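Local coordinates for cysteine synthase (PDB 6AHI), which uses pyridoxal 5'-phosphate to make L-cysteine from O-acetyl-L-serine and hydrogen sulfide, and also has cystathionine beta-synthase activity, at residues N29-A34 / G285-T290. Residues are numbered along the deposited sequence; the frame is centred on the assembly and turned at random.
Sequences NSAIYA and GSQVLT
The Tyr33 ring meets the Gln287 amide at its edge: OE1 of Gln287 lies in the ring plane, 3.1 Å from CE2 and 3.0 Å from OH of Tyr33, within hydrogen-bonding distance of the hydroxyl, and ring and amide planes are turned 52° apart. These residues project from neighbouring parallel strands, 31-36 and 287-292, of the mixed sheet in the larger domain of a fold-type II pyridoxal phosphate enzyme. Strand 16-19 flanks the pair beyond 31-36, and strand 174-178 lies beyond 287-292. Ala31 pairs with Gln287, Ile32 with Val288, Tyr33 with Leu289 and Ala34 with Thr290. The ladder starts with a more bent bond, Ala31 N to Ser286 O; Val288 N to Ala31 O, Tyr33 N to Val288 O (2.8 Å) and Thr290 N to Tyr33 O follow, all three close to linear. On the Tyr33 face, helix 160-168 packs against Tyr33 and Leu289. The other face carries Ile32, Val288, Ala34 and Thr290; CG2 of Ile32 approaches CG2 of Thr290 at 4.1 Å, and helix 266-281 covers Ile32, Val288 and Thr290. OG1 of Thr290, anti to its own N (chi1 -169°), turns to Val176 O. Gln287 bends at chi2 (-75°), and its NE2 donates almost straight to Gly285 O at 3.1 Å, from above that carbonyl plane, and weakly, at 3.4 Å, to Asn29 O.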
ATOM      1  N   ASN A  29     -11.549 -22.402 -19.290  1.00 24.25           N
ATOM      2  CA  ASN A  29     -11.550 -21.258 -20.203  1.00 23.54           C
ATOM      3  C   ASN A  29     -12.267 -20.049 -19.601  1.00 22.34           C
ATOM      4  O   ASN A  29     -12.371 -19.028 -20.259  1.00 20.78           O
ATOM      5  CB  ASN A  29     -12.174 -21.611 -21.552  1.00 25.45           C
ATOM      6  CG  ASN A  29     -11.334 -22.620 -22.308  1.00 28.42           C
ATOM      7  OD1 ASN A  29     -10.112 -22.569 -22.216  1.00 27.99           O
ATOM      8  ND2 ASN A  29     -11.984 -23.529 -23.015  1.00 28.01           N
ATOM      9  N   SER A  30     -12.791 -20.169 -18.385  1.00 20.97           N
ATOM     10  CA  SER A  30     -13.330 -19.033 -17.672  1.00 20.95           C
ATOM     11  C   SER A  30     -12.200 -18.326 -16.909  1.00 19.66           C
ATOM     12  O   SER A  30     -11.110 -18.879 -16.683  1.00 19.36           O
ATOM     13  CB  SER A  30     -14.417 -19.460 -16.732  1.00 22.47           C
ATOM     14  OG  SER A  30     -15.496 -20.028 -17.460  1.00 25.09           O
ATOM     15  N   ALA A  31     -12.478 -17.102 -16.472  1.00 17.80           N
ATOM     16  CA  ALA A  31     -11.544 -16.315 -15.699  1.00 16.98           C
ATOM     17  C   ALA A  31     -12.307 -15.351 -14.790  1.00 16.40           C
ATOM     18  O   ALA A  31     -13.418 -14.894 -15.143  1.00 16.34           O
ATOM     19  CB  ALA A  31     -10.622 -15.526 -16.594  1.00 17.07           C
ATOM     20  N   ILE A  32     -11.648 -14.991 -13.687  1.00 16.04           N
ATOM     21  CA  ILE A  32     -12.065 -13.895 -12.852  1.00 17.57           C
ATOM     22  C   ILE A  32     -10.983 -12.818 -12.967  1.00 17.21           C
ATOM     23  O   ILE A  32      -9.816 -13.071 -12.729  1.00 16.87           O
ATOM     24  CB  ILE A  32     -12.304 -14.330 -11.389  1.00 18.64           C
ATOM     25  CG1 ILE A  32     -13.426 -15.365 -11.266  1.00 20.43           C
ATOM     26  CG2 ILE A  32     -12.576 -13.106 -10.513  1.00 18.00           C
ATOM     27  CD1 ILE A  32     -13.525 -15.992  -9.910  1.00 21.82           C
ATOM     28  N   TYR A  33     -11.438 -11.596 -13.224  1.00 16.64           N
ATOM     29  CA  TYR A  33     -10.599 -10.426 -13.217  1.00 16.63           C
ATOM     30  C   TYR A  33     -10.955  -9.572 -12.001  1.00 16.17           C
ATOM     31  O   TYR A  33     -12.054  -9.127 -11.900  1.00 17.17           O
ATOM     32  CB  TYR A  33     -10.817  -9.613 -14.477  1.00 16.79           C
ATOM     33  CG  TYR A  33     -10.470 -10.366 -15.716  1.00 19.28           C
ATOM     34  CD1 TYR A  33      -9.167 -10.409 -16.162  1.00 19.58           C
ATOM     35  CD2 TYR A  33     -11.422 -11.062 -16.429  1.00 22.27           C
ATOM     36  CE1 TYR A  33      -8.825 -11.060 -17.332  1.00 20.80           C
ATOM     37  CE2 TYR A  33     -11.084 -11.764 -17.587  1.00 23.70           C
ATOM     38  CZ  TYR A  33      -9.786 -11.746 -18.050  1.00 23.43           C
ATOM     39  OH  TYR A  33      -9.446 -12.419 -19.206  1.00 26.00           O
ATOM     40  N   ALA A  34      -9.960  -9.289 -11.172  1.00 15.40           N
ATOM     41  CA  ALA A  34     -10.128  -8.436 -10.043  1.00 15.13           C
ATOM     42  C   ALA A  34      -9.360  -7.153 -10.278  1.00 15.38           C
ATOM     43  O   ALA A  34      -8.125  -7.140 -10.411  1.00 14.19           O
ATOM     44  CB  ALA A  34      -9.660  -9.083  -8.772  1.00 15.04           C
ATOM     45  N   GLY A 285     -15.755 -20.559 -20.489  1.00 22.76           N
ATOM     46  CA  GLY A 285     -15.410 -19.405 -21.281  1.00 23.69           C
ATOM     47  C   GLY A 285     -15.979 -18.101 -20.725  1.00 22.74           C
ATOM     48  O   GLY A 285     -15.778 -17.074 -21.302  1.00 22.46           O
ATOM     49  N   SER A 286     -16.662 -18.127 -19.587  1.00 21.77           N
ATOM     50  CA  SER A 286     -17.232 -16.903 -19.036  1.00 21.49           C
ATOM     51  C   SER A 286     -16.157 -16.044 -18.339  1.00 22.41           C
ATOM     52  O   SER A 286     -15.204 -16.560 -17.786  1.00 23.08           O
ATOM     53  CB  SER A 286     -18.356 -17.236 -18.119  1.00 22.11           C
ATOM     54  OG  SER A 286     -19.437 -17.810 -18.847  1.00 23.49           O
ATOM     55  N   GLN A 287     -16.323 -14.712 -18.383  1.00 20.66           N
ATOM     56  CA  GLN A 287     -15.346 -13.768 -17.842  1.00 20.51           C
ATOM     57  C   GLN A 287     -16.051 -12.926 -16.770  1.00 18.45           C
ATOM     58  O   GLN A 287     -17.021 -12.262 -17.059  1.00 20.25           O
ATOM     59  CB  GLN A 287     -14.738 -12.899 -18.942  1.00 21.75           C
ATOM     60  CG  GLN A 287     -14.326 -13.669 -20.199  1.00 22.73           C
ATOM     61  CD  GLN A 287     -13.059 -14.456 -19.985  1.00 25.09           C
ATOM     62  OE1 GLN A 287     -12.044 -13.935 -19.541  1.00 31.00           O
ATOM     63  NE2 GLN A 287     -13.125 -15.746 -20.281  1.00 25.47           N
ATOM     64  N   VAL A 288     -15.591 -13.047 -15.515  1.00 17.05           N
ATOM     65  CA  VAL A 288     -16.265 -12.402 -14.374  1.00 17.84           C
ATOM     66  C   VAL A 288     -15.376 -11.284 -13.837  1.00 17.97           C
ATOM     67  O   VAL A 288     -14.212 -11.536 -13.515  1.00 17.52           O
ATOM     68  CB  VAL A 288     -16.604 -13.427 -13.279  1.00 18.48           C
ATOM     69  CG1 VAL A 288     -17.191 -12.775 -12.042  1.00 19.67           C
ATOM     70  CG2 VAL A 288     -17.539 -14.499 -13.810  1.00 19.52           C
ATOM     71  N   LEU A 289     -15.906 -10.058 -13.769  1.00 17.08           N
ATOM     72  CA  LEU A 289     -15.156  -8.935 -13.227  1.00 17.65           C
ATOM     73  C   LEU A 289     -15.568  -8.704 -11.773  1.00 18.77           C
ATOM     74  O   LEU A 289     -16.789  -8.684 -11.483  1.00 19.90           O
ATOM     75  CB  LEU A 289     -15.470  -7.694 -14.048  1.00 18.79           C
ATOM     76  CG  LEU A 289     -15.022  -6.352 -13.481  1.00 20.17           C
ATOM     77  CD1 LEU A 289     -13.506  -6.225 -13.411  1.00 19.08           C
ATOM     78  CD2 LEU A 289     -15.618  -5.239 -14.318  1.00 22.71           C
ATOM     79  N   THR A 290     -14.584  -8.479 -10.898  1.00 17.98           N
ATOM     80  CA  THR A 290     -14.857  -8.012  -9.521  1.00 18.93           C
ATOM     81  C   THR A 290     -13.884  -6.866  -9.168  1.00 18.00           C
ATOM     82  O   THR A 290     -13.000  -6.527  -9.908  1.00 16.82           O
ATOM     83  CB  THR A 290     -14.879  -9.199  -8.546  1.00 19.78           C
ATOM     84  OG1 THR A 290     -15.393  -8.796  -7.269  1.00 24.01           O
ATOM     85  CG2 THR A 290     -13.506  -9.791  -8.343  1.00 18.67           C
TER